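PDB 3CHL: alpha-14 giardin from Giardia lamblia, which probably acts as a calcium-regulated structural element of the annexin family, linking the phospholipid bilayer to the underlying axoneme. Local coordinates for residues E34-Y39 against H272-K277; E72-M77 against R264-T269; Q289-R294 against A306-W311. All coordinates share one frame; numbering follows the deposited sequence.

Interaction 1. Residues E34-Y39 against H272-K277; sequences EIARSY and HFRECK
A36 and R37, on helix 31-38, face F273 and R274, which have helical backbone angles but lie in the loop that follows helix 262-272, in the fourth-repeat region of this all-helical annexin. The contact thus joins that region to an N-terminal helix. The two backbones stay well apart: the CA atoms of R37 and R274, the nearest such pair, are 7.8 Å from each other, and side chains from the loop span the interval.

R274 makes the direct polar link. Its chain runs extended from CG to NE and carries the guanidinium edge to the carbonyl of A36, where NH2 donates to A36 O over 3.0 Å with an N-H...O angle of 153°. The donor is tilted 22° from the carbonyl plane. A water completes the bridge, accepting from R274 NE at 2.8 Å and donating to Y39 O at 2.6 Å, with a further weak bond to A36 O. NH2 also bonds to L78 O, so the same nitrogen joins helix 31-38 to L78 of helix 69-78.

F273 fills the space alongside. With CG between the backbone N and the carbonyl carbon (chi1 80°), its ring is directed at the helix, and CZ comes within 4.0 Å of A36 O at the ring edge. The same CZ covers the centre of one face of the R274 guanidinium. R37 CG reaches F273 CE1 obliquely at 4.1 Å, while R37 NH2 forms a salt bridge with E34 OE1, 2.6 Å away, and NH1 bonds to E312 O.

Chemically, a positive group meets backbone carbonyls, whose partial negative charge would probably favour it, and because the acceptors are backbone oxygens, the link does not depend on the side chains of A36 or Y39.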
loop_
_atom_site.group_PDB
_atom_site.type_symbol
_atom_site.label_atom_id
_atom_site.label_comp_id
_atom_site.label_asym_id
_atom_site.label_seq_id
_atom_site.Cartn_x
_atom_site.Cartn_y
_atom_site.Cartn_z
ATOM N N GLU A 34 -17.894 8.618 1.644
ATOM C CA GLU A 34 -18.387 8.640 3.018
ATOM C C GLU A 34 -18.777 7.218 3.502
ATOM O O GLU A 34 -18.467 6.810 4.633
ATOM C CB GLU A 34 -19.560 9.599 3.131
ATOM C CG GLU A 34 -19.178 10.884 3.847
ATOM C CD GLU A 34 -18.377 10.633 5.159
ATOM O OE1 GLU A 34 -17.142 10.730 5.141
ATOM O OE2 GLU A 34 -18.988 10.336 6.217
ATOM N N ILE A 35 -19.429 6.480 2.623
ATOM C CA ILE A 35 -19.827 5.073 2.909
ATOM C C ILE A 35 -18.576 4.238 3.164
ATOM O O ILE A 35 -18.507 3.483 4.148
ATOM C CB ILE A 35 -20.703 4.514 1.769
ATOM C CG1 ILE A 35 -22.155 5.029 1.907
ATOM C CG2 ILE A 35 -20.736 2.985 1.795
ATOM C CD1 ILE A 35 -22.916 4.903 0.595
ATOM N N ALA A 36 -17.549 4.409 2.321
ATOM C CA ALA A 36 -16.323 3.607 2.508
ATOM C C ALA A 36 -15.706 3.868 3.886
ATOM O O ALA A 36 -15.081 2.956 4.462
ATOM C CB ALA A 36 -15.286 3.977 1.457
ATOM N N ARG A 37 -15.798 5.114 4.343
ATOM C CA ARG A 37 -15.120 5.545 5.599
ATOM C C ARG A 37 -15.960 5.258 6.838
ATOM O O ARG A 37 -15.444 5.353 7.953
ATOM C CB ARG A 37 -14.849 7.076 5.570
ATOM C CG ARG A 37 -13.806 7.545 4.536
ATOM C CD ARG A 37 -13.019 8.782 5.076
ATOM N NE ARG A 37 -13.974 9.740 5.504
ATOM C CZ ARG A 37 -13.906 10.713 6.419
ATOM N NH1 ARG A 37 -12.841 11.021 7.160
ATOM N NH2 ARG A 37 -15.017 11.418 6.564
ATOM N N SER A 38 -17.242 4.911 6.652
ATOM C CA SER A 38 -18.202 4.832 7.786
ATOM C C SER A 38 -18.553 3.438 8.290
ATOM O O SER A 38 -19.165 3.312 9.371
ATOM C CB SER A 38 -19.499 5.529 7.395
ATOM O OG SER A 38 -19.241 6.895 7.209
ATOM N N TYR A 39 -18.207 2.398 7.520
ATOM C CA TYR A 39 -18.557 1.029 7.851
ATOM C C TYR A 39 -17.323 0.162 7.822
ATOM O O TYR A 39 -16.355 0.513 7.126
ATOM C CB TYR A 39 -19.588 0.491 6.847
ATOM C CG TYR A 39 -20.918 1.169 6.934
ATOM C CD1 TYR A 39 -21.886 0.752 7.878
ATOM C CD2 TYR A 39 -21.223 2.210 6.098
ATOM C CE1 TYR A 39 -23.131 1.366 7.956
ATOM C CE2 TYR A 39 -22.448 2.847 6.168
ATOM C CZ TYR A 39 -23.410 2.409 7.100
ATOM O OH TYR A 39 -24.623 3.066 7.145
ATOM N N HIS A 272 -4.359 1.533 2.323
ATOM C CA HIS A 272 -3.824 2.070 3.582
ATOM C C HIS A 272 -4.666 3.075 4.309
ATOM O O HIS A 272 -4.340 3.399 5.448
ATOM C CB HIS A 272 -2.388 2.610 3.400
ATOM C CG HIS A 272 -1.435 1.588 2.846
ATOM N ND1 HIS A 272 -1.054 0.460 3.538
ATOM C CD2 HIS A 272 -0.786 1.536 1.662
ATOM C CE1 HIS A 272 -0.223 -0.249 2.798
ATOM N NE2 HIS A 272 -0.029 0.395 1.663
ATOM N N PHE A 273 -5.748 3.559 3.715
ATOM C CA PHE A 273 -6.380 4.722 4.362
ATOM C C PHE A 273 -7.007 4.368 5.735
ATOM O O PHE A 273 -7.195 5.271 6.582
ATOM C CB PHE A 273 -7.404 5.405 3.461
ATOM C CG PHE A 273 -8.747 4.709 3.437
ATOM C CD1 PHE A 273 -9.804 5.183 4.211
ATOM C CD2 PHE A 273 -8.958 3.614 2.585
ATOM C CE1 PHE A 273 -11.066 4.560 4.160
ATOM C CE2 PHE A 273 -10.219 2.995 2.533
ATOM C CZ PHE A 273 -11.252 3.487 3.329
ATOM N N ARG A 274 -7.361 3.103 5.930
ATOM C CA ARG A 274 -8.066 2.721 7.199
ATOM C C ARG A 274 -7.101 2.521 8.380
ATOM O O ARG A 274 -7.489 2.691 9.563
ATOM C CB ARG A 274 -8.888 1.441 6.977
ATOM C CG ARG A 274 -10.113 1.715 6.107
ATOM C CD ARG A 274 -11.127 0.580 6.166
ATOM N NE ARG A 274 -12.291 0.847 5.314
ATOM C CZ ARG A 274 -12.419 0.389 4.056
ATOM N NH1 ARG A 274 -11.436 -0.315 3.434
ATOM N NH2 ARG A 274 -13.525 0.666 3.384
ATOM N N GLU A 275 -5.864 2.174 8.051
ATOM C CA GLU A 275 -4.840 1.870 9.027
ATOM C C GLU A 275 -4.010 3.102 9.331
ATOM O O GLU A 275 -3.544 3.297 10.449
ATOM C CB GLU A 275 -3.872 0.855 8.430
ATOM C CG GLU A 275 -4.439 -0.557 8.204
ATOM C CD GLU A 275 -5.534 -0.642 7.140
ATOM O OE1 GLU A 275 -5.420 0.052 6.070
ATOM O OE2 GLU A 275 -6.508 -1.421 7.411
ATOM N N CYS A 276 -3.754 3.913 8.311
ATOM C CA CYS A 276 -2.722 4.935 8.447
ATOM C C CYS A 276 -3.351 6.314 8.747
ATOM O O CYS A 276 -3.629 7.098 7.817
ATOM C CB CYS A 276 -1.767 4.941 7.218
ATOM S SG CYS A 276 -0.785 3.340 6.904
ATOM N N LYS A 277 -3.574 6.627 10.027
ATOM C CA LYS A 277 -4.136 7.971 10.384
ATOM C C LYS A 277 -3.147 9.143 10.290
ATOM O O LYS A 277 -3.564 10.291 10.124
ATOM C CB LYS A 277 -4.842 7.971 11.753
ATOM C CG LYS A 277 -6.182 7.164 11.736
ATOM C CD LYS A 277 -7.017 7.398 12.968
ATOM C CE LYS A 277 -7.985 6.210 13.188
ATOM N NZ LYS A 277 -9.245 6.630 13.847
HETATM O O HOH W 1 -13.958 1.565 7.411
#

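Interaction 2. Residues E72-M77 against R264-T269; sequences ESLVLM and RLNRIT
N266 and L74 meet where two helices run almost side by side in the same direction: the axes of 72-77 and 264-269 approach to 9.3 Å at an angle of 19°, and the CA atoms of L74 and N266 come as near as 5.2 Å. N266, with the most buried surface of the contact, packs between them.

N266 points at the opposing helix, and its amide crosses L74 obliquely. L74 CB lies 3.6 Å from N266 OD1, and L74 CD1, carried there by a CG anti to the backbone N (chi1 177°), is 3.7 Å from the same oxygen. The nitrogen end of the amide lies on the S73 side, but S73 OG at 3.7 Å from N266 ND2 makes no direct bond. A water links them instead, accepting from N266 ND2 at 3.1 Å and also hydrogen-bonded with S73 OG. The polar ends of the amide are satisfied further by Y303 OH at OD1 and by D70 O at ND2, so a buried polar group is held at both ends and its rotation is fixed.

M77 adds its own contact, extended beyond CG and crossing N266 at about a right angle. Its SD rests 3.9 Å from R267 CA, and its CE lies 3.9 Å from N266 CB.

The contact joins the fourth-repeat region of this all-helical annexin to N-terminal helix 69-78. Around it, helix 301-310 presents L310 to L74 and Y303 to L265. Helix 243-254 packs against L265 and T269, helix 59-66 against V75 and L76, and helix 101-108 receives R264 and R267, both of which form salt bridges to D106.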
loop_
_atom_site.group_PDB
_atom_site.type_symbol
_atom_site.label_atom_id
_atom_site.label_comp_id
_atom_site.label_asym_id
_atom_site.label_seq_id
_atom_site.Cartn_x
_atom_site.Cartn_y
_atom_site.Cartn_z
ATOM N N GLU A 72 -14.282 5.474 -10.614
ATOM C CA GLU A 72 -14.927 4.195 -10.404
ATOM C C GLU A 72 -13.909 3.119 -9.948
ATOM O O GLU A 72 -14.222 2.307 -9.094
ATOM C CB GLU A 72 -15.763 3.748 -11.611
ATOM C CG GLU A 72 -15.027 3.003 -12.629
ATOM C CD GLU A 72 -15.246 1.519 -12.473
ATOM O OE1 GLU A 72 -16.393 1.115 -12.130
ATOM O OE2 GLU A 72 -14.273 0.760 -12.697
ATOM N N SER A 73 -12.701 3.162 -10.509
ATOM C CA SER A 73 -11.644 2.226 -10.155
ATOM C C SER A 73 -11.282 2.320 -8.635
ATOM O O SER A 73 -11.107 1.304 -7.949
ATOM C CB SER A 73 -10.409 2.513 -10.984
ATOM O OG SER A 73 -9.397 1.605 -10.553
ATOM N N LEU A 74 -11.186 3.540 -8.141
ATOM C CA LEU A 74 -10.970 3.799 -6.706
ATOM C C LEU A 74 -12.101 3.191 -5.886
ATOM O O LEU A 74 -11.867 2.444 -4.937
ATOM C CB LEU A 74 -10.921 5.308 -6.477
ATOM C CG LEU A 74 -10.773 5.801 -5.006
ATOM C CD1 LEU A 74 -9.481 5.253 -4.320
ATOM C CD2 LEU A 74 -10.872 7.327 -4.923
ATOM N N VAL A 75 -13.344 3.531 -6.236
ATOM C CA VAL A 75 -14.487 3.097 -5.423
ATOM C C VAL A 75 -14.545 1.586 -5.290
ATOM O O VAL A 75 -14.795 1.049 -4.203
ATOM C CB VAL A 75 -15.828 3.698 -5.950
ATOM C CG1 VAL A 75 -17.092 3.085 -5.212
ATOM C CG2 VAL A 75 -15.816 5.231 -5.753
ATOM N N LEU A 76 -14.272 0.913 -6.405
ATOM C CA LEU A 76 -14.285 -0.541 -6.447
ATOM C C LEU A 76 -13.197 -1.222 -5.605
ATOM O O LEU A 76 -13.308 -2.439 -5.317
ATOM C CB LEU A 76 -14.245 -1.055 -7.876
ATOM C CG LEU A 76 -15.627 -1.090 -8.575
ATOM C CD1 LEU A 76 -15.400 -1.483 -10.019
ATOM C CD2 LEU A 76 -16.662 -2.052 -7.910
ATOM N N MET A 77 -12.172 -0.477 -5.188
ATOM C CA MET A 77 -11.214 -1.065 -4.274
ATOM C C MET A 77 -11.602 -0.889 -2.804
ATOM O O MET A 77 -10.969 -1.499 -1.944
ATOM C CB MET A 77 -9.879 -0.337 -4.466
ATOM C CG MET A 77 -9.227 -0.616 -5.838
ATOM S SD MET A 77 -7.633 0.268 -5.841
ATOM C CE MET A 77 -7.147 0.083 -7.563
ATOM N N ARG A 264 -1.681 3.957 -9.122
ATOM C CA ARG A 264 -0.918 3.942 -7.877
ATOM C C ARG A 264 -1.601 4.787 -6.797
ATOM O O ARG A 264 -1.691 4.353 -5.642
ATOM C CB ARG A 264 0.541 4.414 -8.060
ATOM C CG ARG A 264 1.302 4.531 -6.710
ATOM C CD ARG A 264 2.811 4.758 -6.917
ATOM N NE ARG A 264 3.584 3.518 -6.923
ATOM C CZ ARG A 264 4.813 3.376 -7.444
ATOM N NH1 ARG A 264 5.398 4.353 -8.122
ATOM N NH2 ARG A 264 5.446 2.230 -7.311
ATOM N N LEU A 265 -2.073 5.989 -7.129
ATOM C CA LEU A 265 -2.768 6.781 -6.055
ATOM C C LEU A 265 -3.941 5.986 -5.509
ATOM O O LEU A 265 -4.205 6.026 -4.303
ATOM C CB LEU A 265 -3.322 8.106 -6.590
ATOM C CG LEU A 265 -2.239 9.140 -6.986
ATOM C CD1 LEU A 265 -2.828 10.252 -7.832
ATOM C CD2 LEU A 265 -1.534 9.717 -5.725
ATOM N N ASN A 266 -4.669 5.313 -6.403
ATOM C CA ASN A 266 -5.850 4.518 -6.024
ATOM C C ASN A 266 -5.475 3.388 -5.086
ATOM O O ASN A 266 -6.049 3.268 -3.967
ATOM C CB ASN A 266 -6.606 3.968 -7.263
ATOM C CG ASN A 266 -7.433 5.037 -7.954
ATOM O OD1 ASN A 266 -7.586 6.116 -7.432
ATOM N ND2 ASN A 266 -7.954 4.730 -9.132
ATOM N N ARG A 267 -4.512 2.556 -5.484
ATOM C CA ARG A 267 -4.165 1.418 -4.599
ATOM C C ARG A 267 -3.490 1.834 -3.290
ATOM O O ARG A 267 -3.734 1.205 -2.252
ATOM C CB ARG A 267 -3.344 0.328 -5.304
ATOM C CG ARG A 267 -1.966 0.779 -5.792
ATOM C CD ARG A 267 -1.172 -0.354 -6.380
ATOM N NE ARG A 267 0.093 0.142 -6.945
ATOM C CZ ARG A 267 0.295 0.452 -8.233
ATOM N NH1 ARG A 267 -0.671 0.302 -9.131
ATOM N NH2 ARG A 267 1.506 0.884 -8.639
ATOM N N ILE A 268 -2.594 2.829 -3.323
ATOM C CA ILE A 268 -1.945 3.241 -2.056
ATOM C C ILE A 268 -3.019 3.719 -1.076
ATOM O O ILE A 268 -3.010 3.358 0.127
ATOM C CB ILE A 268 -0.888 4.373 -2.287
ATOM C CG1 ILE A 268 0.201 3.869 -3.252
ATOM C CG2 ILE A 268 -0.279 4.849 -0.950
ATOM C CD1 ILE A 268 0.941 2.630 -2.828
ATOM N N THR A 269 -3.941 4.525 -1.589
ATOM C CA THR A 269 -5.006 5.102 -0.758
ATOM C C THR A 269 -5.939 3.962 -0.285
ATOM O O THR A 269 -6.220 3.847 0.901
ATOM C CB THR A 269 -5.847 6.134 -1.561
ATOM O OG1 THR A 269 -4.990 7.205 -1.974
ATOM C CG2 THR A 269 -6.988 6.741 -0.655
HETATM O O HOH W 2 -6.920 2.130 -10.353
#

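Interaction 3. Residues Q289-R294 against A306-W311; sequences QAFDER and AIKLLW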
loop_
_atom_site.group_PDB
_atom_site.type_symbol
_atom_site.label_atom_id
_atom_site.label_comp_id
_atom_site.label_asym_id
_atom_site.label_seq_id
_atom_site.Cartn_x
_atom_site.Cartn_y
_atom_site.Cartn_z
ATOM N N GLN A 289 5.005 20.561 2.289
ATOM C CA GLN A 289 3.772 21.049 1.693
ATOM C C GLN A 289 2.628 20.202 2.275
ATOM O O GLN A 289 2.804 19.011 2.450
ATOM C CB GLN A 289 3.831 20.898 0.163
ATOM C CG GLN A 289 2.564 21.412 -0.553
ATOM C CD GLN A 289 2.603 21.284 -2.070
ATOM O OE1 GLN A 289 3.151 20.323 -2.620
ATOM N NE2 GLN A 289 1.985 22.245 -2.749
ATOM N N ALA A 290 1.497 20.831 2.603
ATOM C CA ALA A 290 0.280 20.112 3.046
ATOM C C ALA A 290 -0.148 19.155 1.944
ATOM O O ALA A 290 -0.152 19.523 0.759
ATOM C CB ALA A 290 -0.864 21.077 3.360
ATOM N N PHE A 291 -0.461 17.915 2.336
ATOM C CA PHE A 291 -1.006 16.928 1.410
ATOM C C PHE A 291 -2.158 17.471 0.527
ATOM O O PHE A 291 -2.179 17.284 -0.691
ATOM C CB PHE A 291 -1.484 15.684 2.196
ATOM C CG PHE A 291 -2.120 14.644 1.309
ATOM C CD1 PHE A 291 -1.342 13.644 0.735
ATOM C CD2 PHE A 291 -3.483 14.715 0.971
ATOM C CE1 PHE A 291 -1.933 12.676 -0.125
ATOM C CE2 PHE A 291 -4.079 13.748 0.132
ATOM C CZ PHE A 291 -3.299 12.749 -0.429
ATOM N N ASP A 292 -3.147 18.128 1.138
ATOM C CA ASP A 292 -4.306 18.648 0.393
ATOM C C ASP A 292 -3.932 19.681 -0.661
ATOM O O ASP A 292 -4.591 19.772 -1.712
ATOM C CB ASP A 292 -5.322 19.304 1.348
ATOM C CG ASP A 292 -6.140 18.291 2.128
ATOM O OD1 ASP A 292 -5.900 17.063 2.041
ATOM O OD2 ASP A 292 -7.052 18.745 2.852
ATOM N N GLU A 293 -2.893 20.451 -0.360
ATOM C CA GLU A 293 -2.381 21.497 -1.261
ATOM C C GLU A 293 -1.715 20.872 -2.484
ATOM O O GLU A 293 -1.917 21.353 -3.599
ATOM C CB GLU A 293 -1.380 22.369 -0.531
ATOM C CG GLU A 293 -0.911 23.569 -1.308
ATOM C CD GLU A 293 0.113 24.363 -0.503
ATOM O OE1 GLU A 293 -0.206 24.770 0.648
ATOM O OE2 GLU A 293 1.238 24.529 -1.014
ATOM N N ARG A 294 -0.934 19.812 -2.281
ATOM C CA ARG A 294 -0.397 19.046 -3.407
ATOM C C ARG A 294 -1.494 18.353 -4.181
ATOM O O ARG A 294 -1.524 18.389 -5.414
ATOM C CB ARG A 294 0.640 18.025 -2.967
ATOM C CG ARG A 294 1.231 17.208 -4.137
ATOM C CD ARG A 294 2.051 18.130 -5.066
ATOM N NE ARG A 294 2.692 17.384 -6.160
ATOM C CZ ARG A 294 3.860 16.733 -6.063
ATOM N NH1 ARG A 294 4.554 16.723 -4.929
ATOM N NH2 ARG A 294 4.352 16.107 -7.122
ATOM N N ALA A 306 -12.108 13.039 -3.359
ATOM C CA ALA A 306 -12.210 11.658 -2.899
ATOM C C ALA A 306 -10.905 11.211 -2.247
ATOM O O ALA A 306 -10.921 10.631 -1.139
ATOM C CB ALA A 306 -12.508 10.751 -4.063
ATOM N N ILE A 307 -9.781 11.449 -2.945
ATOM C CA ILE A 307 -8.469 11.108 -2.391
ATOM C C ILE A 307 -8.222 11.906 -1.095
ATOM O O ILE A 307 -7.792 11.328 -0.081
ATOM C CB ILE A 307 -7.303 11.381 -3.400
ATOM C CG1 ILE A 307 -7.408 10.480 -4.651
ATOM C CG2 ILE A 307 -5.945 11.327 -2.678
ATOM C CD1 ILE A 307 -7.172 9.015 -4.440
ATOM N N LYS A 308 -8.477 13.209 -1.111
ATOM C CA LYS A 308 -8.291 13.985 0.133
ATOM C C LYS A 308 -9.183 13.467 1.255
ATOM O O LYS A 308 -8.758 13.395 2.432
ATOM C CB LYS A 308 -8.608 15.460 -0.069
ATOM C CG LYS A 308 -7.559 16.239 -0.865
ATOM C CD LYS A 308 -8.016 17.676 -1.013
ATOM C CE LYS A 308 -8.983 17.835 -2.142
ATOM N NZ LYS A 308 -8.778 19.157 -2.796
ATOM N N LEU A 309 -10.448 13.151 0.916
ATOM C CA LEU A 309 -11.379 12.695 1.953
ATOM C C LEU A 309 -10.995 11.324 2.547
ATOM O O LEU A 309 -11.048 11.129 3.764
ATOM C CB LEU A 309 -12.830 12.696 1.436
ATOM C CG LEU A 309 -13.929 12.311 2.451
ATOM C CD1 LEU A 309 -13.905 13.184 3.714
ATOM C CD2 LEU A 309 -15.222 12.458 1.693
ATOM N N LEU A 310 -10.606 10.366 1.705
ATOM C CA LEU A 310 -10.191 9.054 2.212
ATOM C C LEU A 310 -9.032 9.160 3.181
ATOM O O LEU A 310 -8.944 8.431 4.175
ATOM C CB LEU A 310 -9.815 8.107 1.044
ATOM C CG LEU A 310 -11.022 7.552 0.285
ATOM C CD1 LEU A 310 -10.485 6.966 -0.994
ATOM C CD2 LEU A 310 -11.795 6.467 1.138
ATOM N N TRP A 311 -8.112 10.067 2.884
ATOM C CA TRP A 311 -6.943 10.228 3.737
ATOM C C TRP A 311 -7.185 11.059 5.020
ATOM O O TRP A 311 -6.289 11.244 5.833
ATOM C CB TRP A 311 -5.791 10.804 2.896
ATOM C CG TRP A 311 -5.051 9.711 2.132
ATOM C CD1 TRP A 311 -4.925 9.585 0.773
ATOM C CD2 TRP A 311 -4.373 8.588 2.710
ATOM N NE1 TRP A 311 -4.167 8.470 0.476
ATOM C CE2 TRP A 311 -3.804 7.846 1.640
ATOM C CE3 TRP A 311 -4.152 8.159 4.037
ATOM C CZ2 TRP A 311 -3.041 6.693 1.848
ATOM C CZ3 TRP A 311 -3.411 7.023 4.245
ATOM C CH2 TRP A 311 -2.855 6.289 3.139
#
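F291, K308 and D292 account for most of the surface covered here. The F291 ring is thrust at helix 301-310, CG lying opposite the backbone N (chi1 177°), and its leading corner is CZ. I307 CG2 meets CZ in the plane of the ring at 3.8 Å, the two side chains crossing at about a right angle. W311 CD1 is also 3.8 Å from CZ, but it comes in obliquely: the phenyl ring and the five-membered ring have centroids 5.3 Å apart and planes inclined at 63°. An edge-to-face partner exists elsewhere, in Y283 of helix 279-287.

Helices 291-298 and 301-310 follow one another through a short turn, forming a helical hairpin within the fourth annexin repeat. Across the hairpin, D292 and K308 have CA atoms 6.1 Å apart.

The aliphatic part of K308 crosses the carboxylate obliquely, with CG 3.4 Å from D292 OD1 and CD 3.7 Å from D292 CG. Bends at chi3 and chi4 leave K308 NZ 5.9 Å from D292 OD2, too far for a salt bridge; the ammonium has a weak, long ion pair with D305 OD1. D292 OD1 pairs instead with K280, whose NZ also bonds to K308 O and so ties helix 279-287 to both sides of the hairpin.

The three contacts meet around the chain from 264 to 277. Interactions 1 and 2 have centres about 12 Å apart; their second segments adjoin in sequence, and interaction 2 is nested within the loop that interaction 1 closes. Interaction 3, centred about 14 Å from each, follows both along the chain and touches both. T269 OG1 of interaction 2 and W311 NE1 of interaction 3 are 2.9 Å apart, probably hydrogen-bonded, while F273 CD1 of interaction 1 lies 3.4 Å from L310 O and R37 CD 3.3 Å from L309 O. Segment 306-311, itself in the fourth-repeat range, thus touches both helix 31-38 and residues 264-277. No metal or ligand takes part in these contacts.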